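Local atomic coordinates of 6-phosphogluconate dehydratase (Shewanella oneidensis, PDB entry 2GP4), a protein that catalyses the dehydration of 6-phosphogluconate to 2-keto-3-deoxy-6-phosphogluconate, a step of the Entner-Doudoroff pathway, and is captured here without its iron-sulfur cluster. Residues A[475-480]-A[508-513]; A[489-494]-A[525-530]. All coordinates share one frame; numbering follows the deposited sequence.

Interaction 1 (A[475-480]-A[508-513]); sequences NKLDAL and HKLTPL
L477 of helix 477-482 faces L510, which leads toward helix 511-519, with their CA atoms 7.7 Å apart, a spacing bridged mainly by side chains. The L477 branch ending in CD2 does most of the touching. With CG anti to the backbone N (chi1 -172°), L477 stretches across the gap, and its CD2 lies 3.8 Å from CD1 of L510. These two side chains cross at about a right angle, and the same L477 methyl comes within 4.3 Å of L513 CD1. That L513 methyl also lies 3.9 Å from D478 OD1, while the other carboxylate oxygen of D478 forms a salt bridge with K482. On the exposed border, the K509 chain bends at chi3 (82°) and presents NZ to N475 OD1 as a hydrogen-bond donor; the modelled separation is so short that its exact length is doubtful. Q474, next to N475 in the chain, accepts the backbone N-H of K509 through OE1. L477 and L510 face the sheet, and the two segments sit side by side as helices of successive beta-alpha-beta crossovers do, packed on one face of a sheet whose strands 463-471, 490-494 and 524-528 run parallel.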
loop_
_atom_site.group_PDB
_atom_site.type_symbol
_atom_site.label_atom_id
_atom_site.label_comp_id
_atom_site.label_asym_id
_atom_site.label_seq_id
_atom_site.Cartn_x
_atom_site.Cartn_y
_atom_site.Cartn_z
ATOM N N ASN A 475 23.733 8.591 -0.325
ATOM C CA ASN A 475 24.511 9.712 -0.843
ATOM C C ASN A 475 25.954 9.348 -1.200
ATOM O O ASN A 475 26.586 10.044 -1.993
ATOM C CB ASN A 475 24.481 10.886 0.137
ATOM C CG ASN A 475 23.079 11.412 0.369
ATOM O OD1 ASN A 475 22.405 11.860 -0.559
ATOM N ND2 ASN A 475 22.633 11.359 1.613
ATOM N N LYS A 476 26.458 8.258 -0.621
ATOM C CA LYS A 476 27.812 7.764 -0.882
ATOM C C LYS A 476 27.968 7.115 -2.262
ATOM O O LYS A 476 29.094 6.854 -2.705
ATOM C CB LYS A 476 28.217 6.750 0.190
ATOM C CG LYS A 476 28.585 7.351 1.528
ATOM C CD LYS A 476 28.965 6.259 2.507
ATOM C CE LYS A 476 29.668 6.825 3.732
ATOM N NZ LYS A 476 28.722 7.419 4.704
ATOM N N LEU A 477 26.843 6.867 -2.934
ATOM C CA LEU A 477 26.823 6.117 -4.186
ATOM C C LEU A 477 27.433 6.868 -5.372
ATOM O O LEU A 477 28.135 6.270 -6.191
ATOM C CB LEU A 477 25.394 5.667 -4.525
ATOM C CG LEU A 477 25.252 4.717 -5.723
ATOM C CD1 LEU A 477 25.808 3.337 -5.376
ATOM C CD2 LEU A 477 23.806 4.625 -6.197
ATOM N N ASP A 478 27.152 8.166 -5.461
ATOM C CA ASP A 478 27.576 8.986 -6.601
ATOM C C ASP A 478 29.105 9.076 -6.758
ATOM O O ASP A 478 29.626 8.980 -7.872
ATOM C CB ASP A 478 26.956 10.387 -6.518
ATOM C CG ASP A 478 27.139 11.187 -7.801
ATOM O OD1 ASP A 478 26.754 10.685 -8.888
ATOM O OD2 ASP A 478 27.661 12.324 -7.719
ATOM N N ALA A 479 29.813 9.252 -5.644
ATOM C CA ALA A 479 31.276 9.333 -5.661
ATOM C C ALA A 479 31.914 8.013 -6.115
ATOM O O ALA A 479 32.947 8.002 -6.796
ATOM C CB ALA A 479 31.797 9.737 -4.291
ATOM N N LEU A 480 31.277 6.913 -5.725
ATOM C CA LEU A 480 31.701 5.568 -6.076
ATOM C C LEU A 480 31.478 5.343 -7.570
ATOM O O LEU A 480 32.327 4.767 -8.257
ATOM C CB LEU A 480 30.886 4.572 -5.248
ATOM C CG LEU A 480 31.431 3.240 -4.730
ATOM C CD1 LEU A 480 32.869 3.318 -4.240
ATOM C CD2 LEU A 480 30.516 2.773 -3.608
ATOM N N HIS A 508 15.518 7.698 -3.370
ATOM C CA HIS A 508 15.269 8.060 -4.762
ATOM C C HIS A 508 16.536 8.157 -5.607
ATOM O O HIS A 508 16.452 8.237 -6.826
ATOM C CB HIS A 508 14.475 9.369 -4.844
ATOM C CG HIS A 508 13.140 9.305 -4.171
ATOM N ND1 HIS A 508 12.074 8.605 -4.696
ATOM C CD2 HIS A 508 12.700 9.845 -3.007
ATOM C CE1 HIS A 508 11.034 8.722 -3.888
ATOM N NE2 HIS A 508 11.387 9.468 -2.857
ATOM N N LYS A 509 17.698 8.138 -4.960
ATOM C CA LYS A 509 18.973 8.346 -5.654
ATOM C C LYS A 509 19.646 7.058 -6.151
ATOM O O LYS A 509 20.760 7.102 -6.674
ATOM C CB LYS A 509 19.937 9.137 -4.757
ATOM C CG LYS A 509 19.540 10.601 -4.562
ATOM C CD LYS A 509 20.310 11.264 -3.425
ATOM C CE LYS A 509 21.687 11.726 -3.865
ATOM N NZ LYS A 509 22.246 12.720 -2.901
ATOM N N LEU A 510 18.958 5.926 -6.005
ATOM C CA LEU A 510 19.548 4.609 -6.266
ATOM C C LEU A 510 19.300 4.064 -7.670
ATOM O O LEU A 510 20.244 3.677 -8.370
ATOM C CB LEU A 510 19.062 3.598 -5.221
ATOM C CG LEU A 510 19.968 3.243 -4.036
ATOM C CD1 LEU A 510 20.943 4.357 -3.668
ATOM C CD2 LEU A 510 19.139 2.819 -2.825
ATOM N N THR A 511 18.029 4.042 -8.069
ATOM C CA THR A 511 17.600 3.426 -9.334
ATOM C C THR A 511 18.169 4.042 -10.629
ATOM O O THR A 511 18.474 3.296 -11.565
ATOM C CB THR A 511 16.053 3.322 -9.434
ATOM O OG1 THR A 511 15.478 4.629 -9.337
ATOM C CG2 THR A 511 15.492 2.436 -8.319
ATOM N N PRO A 512 18.296 5.389 -10.705
ATOM C CA PRO A 512 18.741 5.993 -11.968
ATOM C C PRO A 512 20.144 5.566 -12.409
ATOM O O PRO A 512 20.336 5.204 -13.570
ATOM C CB PRO A 512 18.721 7.504 -11.674
ATOM C CG PRO A 512 17.830 7.659 -10.481
ATOM C CD PRO A 512 18.035 6.418 -9.678
ATOM N N LEU A 513 21.107 5.613 -11.493
ATOM C CA LEU A 513 22.493 5.277 -11.818
ATOM C C LEU A 513 22.654 3.792 -12.137
ATOM O O LEU A 513 23.316 3.425 -13.115
ATOM C CB LEU A 513 23.449 5.702 -10.692
ATOM C CG LEU A 513 23.476 7.176 -10.240
ATOM C CD1 LEU A 513 24.683 7.438 -9.338
ATOM C CD2 LEU A 513 23.462 8.159 -11.411
#

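Interaction 2 (A[489-494]-A[525-530])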
loop_
_atom_site.group_PDB
_atom_site.type_symbol
_atom_site.label_atom_id
_atom_site.label_comp_id
_atom_site.label_asym_id
_atom_site.label_seq_id
_atom_site.Cartn_x
_atom_site.Cartn_y
_atom_site.Cartn_z
ATOM N N ASP A 489 29.964 -5.757 -13.182
ATOM C CA ASP A 489 28.917 -6.532 -12.528
ATOM C C ASP A 489 29.082 -6.390 -11.016
ATOM O O ASP A 489 30.184 -6.576 -10.491
ATOM C CB ASP A 489 28.999 -8.009 -12.926
ATOM C CG ASP A 489 28.805 -8.236 -14.420
ATOM O OD1 ASP A 489 28.598 -7.264 -15.176
ATOM O OD2 ASP A 489 28.870 -9.405 -14.839
ATOM N N CYS A 490 27.997 -6.043 -10.326
ATOM C CA CYS A 490 28.030 -5.863 -8.873
ATOM C C CYS A 490 26.626 -5.854 -8.272
ATOM O O CYS A 490 25.649 -5.548 -8.954
ATOM C CB CYS A 490 28.760 -4.565 -8.498
ATOM S SG CYS A 490 28.078 -3.087 -9.286
ATOM N N VAL A 491 26.531 -6.203 -6.995
ATOM C CA VAL A 491 25.307 -5.977 -6.243
ATOM C C VAL A 491 25.571 -4.829 -5.272
ATOM O O VAL A 491 26.389 -4.956 -4.363
ATOM C CB VAL A 491 24.830 -7.259 -5.503
ATOM C CG1 VAL A 491 23.581 -6.977 -4.666
ATOM C CG2 VAL A 491 24.560 -8.383 -6.496
ATOM N N VAL A 492 24.908 -3.698 -5.495
ATOM C CA VAL A 492 25.032 -2.537 -4.606
ATOM C C VAL A 492 24.180 -2.736 -3.341
ATOM O O VAL A 492 22.943 -2.792 -3.402
ATOM C CB VAL A 492 24.644 -1.223 -5.323
ATOM C CG1 VAL A 492 24.732 -0.030 -4.368
ATOM C CG2 VAL A 492 25.531 -0.993 -6.543
ATOM N N VAL A 493 24.861 -2.862 -2.204
ATOM C CA VAL A 493 24.222 -3.079 -0.913
ATOM C C VAL A 493 24.142 -1.760 -0.163
ATOM O O VAL A 493 25.165 -1.126 0.115
ATOM C CB VAL A 493 25.012 -4.105 -0.055
ATOM C CG1 VAL A 493 24.440 -4.200 1.371
ATOM C CG2 VAL A 493 25.046 -5.478 -0.737
ATOM N N VAL A 494 22.918 -1.354 0.160
ATOM C CA VAL A 494 22.675 -0.132 0.908
ATOM C C VAL A 494 22.061 -0.495 2.259
ATOM O O VAL A 494 20.905 -0.911 2.342
ATOM C CB VAL A 494 21.744 0.828 0.142
ATOM C CG1 VAL A 494 21.678 2.174 0.847
ATOM C CG2 VAL A 494 22.211 1.001 -1.313
ATOM N N ALA A 525 22.441 -5.348 -9.446
ATOM C CA ALA A 525 21.259 -5.468 -8.595
ATOM C C ALA A 525 21.390 -4.624 -7.340
ATOM O O ALA A 525 22.498 -4.261 -6.936
ATOM C CB ALA A 525 20.997 -6.915 -8.234
ATOM N N LEU A 526 20.241 -4.300 -6.751
ATOM C CA LEU A 526 20.166 -3.571 -5.499
ATOM C C LEU A 526 19.739 -4.493 -4.377
ATOM O O LEU A 526 18.886 -5.352 -4.565
ATOM C CB LEU A 526 19.139 -2.444 -5.584
ATOM C CG LEU A 526 19.515 -1.029 -6.018
ATOM C CD1 LEU A 526 20.824 -0.572 -5.376
ATOM C CD2 LEU A 526 19.569 -0.932 -7.516
HETATM N N MSE A 527 20.333 -4.293 -3.207
HETATM C CA MSE A 527 19.875 -4.939 -1.993
HETATM C C MSE A 527 19.891 -3.926 -0.858
HETATM O O MSE A 527 20.927 -3.340 -0.555
HETATM C CB MSE A 527 20.742 -6.150 -1.655
HETATM C CG MSE A 527 20.127 -7.054 -0.593
HETATM SE SE MSE A 527 21.333 -8.497 -0.097
HETATM C CE MSE A 527 21.759 -9.062 -1.901
ATOM N N THR A 528 18.731 -3.711 -0.245
ATOM C CA THR A 528 18.635 -2.776 0.873
ATOM C C THR A 528 17.656 -3.253 1.940
ATOM O O THR A 528 16.699 -3.978 1.648
ATOM C CB THR A 528 18.289 -1.326 0.399
ATOM O OG1 THR A 528 18.381 -0.419 1.505
ATOM C CG2 THR A 528 16.889 -1.250 -0.224
ATOM N N ASP A 529 17.920 -2.857 3.181
ATOM C CA ASP A 529 16.976 -3.089 4.275
ATOM C C ASP A 529 15.913 -1.999 4.291
ATOM O O ASP A 529 14.976 -2.031 5.096
ATOM C CB ASP A 529 17.690 -3.202 5.630
ATOM C CG ASP A 529 18.734 -2.116 5.858
ATOM O OD1 ASP A 529 18.744 -1.091 5.137
ATOM O OD2 ASP A 529 19.553 -2.294 6.791
ATOM N N GLY A 530 16.067 -1.045 3.376
ATOM C CA GLY A 530 15.106 0.024 3.181
ATOM C C GLY A 530 14.236 -0.176 1.955
ATOM O O GLY A 530 13.877 -1.301 1.613
#
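V492 and L526 lie side by side and point the same way from adjacent strands, L526 CD1 approaching V492 CB to 3.9 Å. V494 and T528 project from this same face, whereas V491, A525, V493 and M527 occupy the other one. There V491 CG1 meets the CE methyl of M527 at 3.9 Å, the two side chains crossing at a slant. M527, modelled as selenomethionine, has an extended chain that bends only at chi3 (-49°), which turns CE toward V491 CG1. V491 CG2 stands 4.2 Å from A525 CB, and I564 of strand 563-567 packs against V491, V493 and M527. Strands 490-494 and 525-528, at 24° to each other, are neighbouring parallel strands joined by a beta-alpha-beta crossover through helix 511-519, and the backbone ladder climbs from C490 O to A525 N and on through V492 to M527. The bond from V492 N to A525 O measures 2.9 Å, and V494 N to M527 O has the same length. At the carboxy-terminal end a side chain takes over: the chi1 of T528 (-172°) swings OG1 toward strand 490-494, where it donates to V494 O at 2.7 Å from a position tilted out of the carbonyl plane. The same hydroxyl oxygen accepts from G530 N (3.0 Å), forming an ST turn. In that turn the D529 carboxylate is gripped by backbone N-H groups, OD1 by Q497 and OD2 by G496 and A549.

From the N terminus, the chain leaves strand 463-471, forms helix 477-482 and returns as strand 490-494, which lies parallel beside strand 463-471; a second crossover then passes through helix 511-519 to strand 524-528. Interaction 1 joins the helices of these two successive beta-alpha-beta units and closes a loop of 27 residues. Interaction 2 joins their strands and closes one of 30. Because the segments alternate along the chain, the two loops cross rather than nest. The contacts meet directly where L477 CD1 packs 3.7 Å from V492 CG1 and where L510 reaches V494 and L526, tying the helical layer to one face of the sheet.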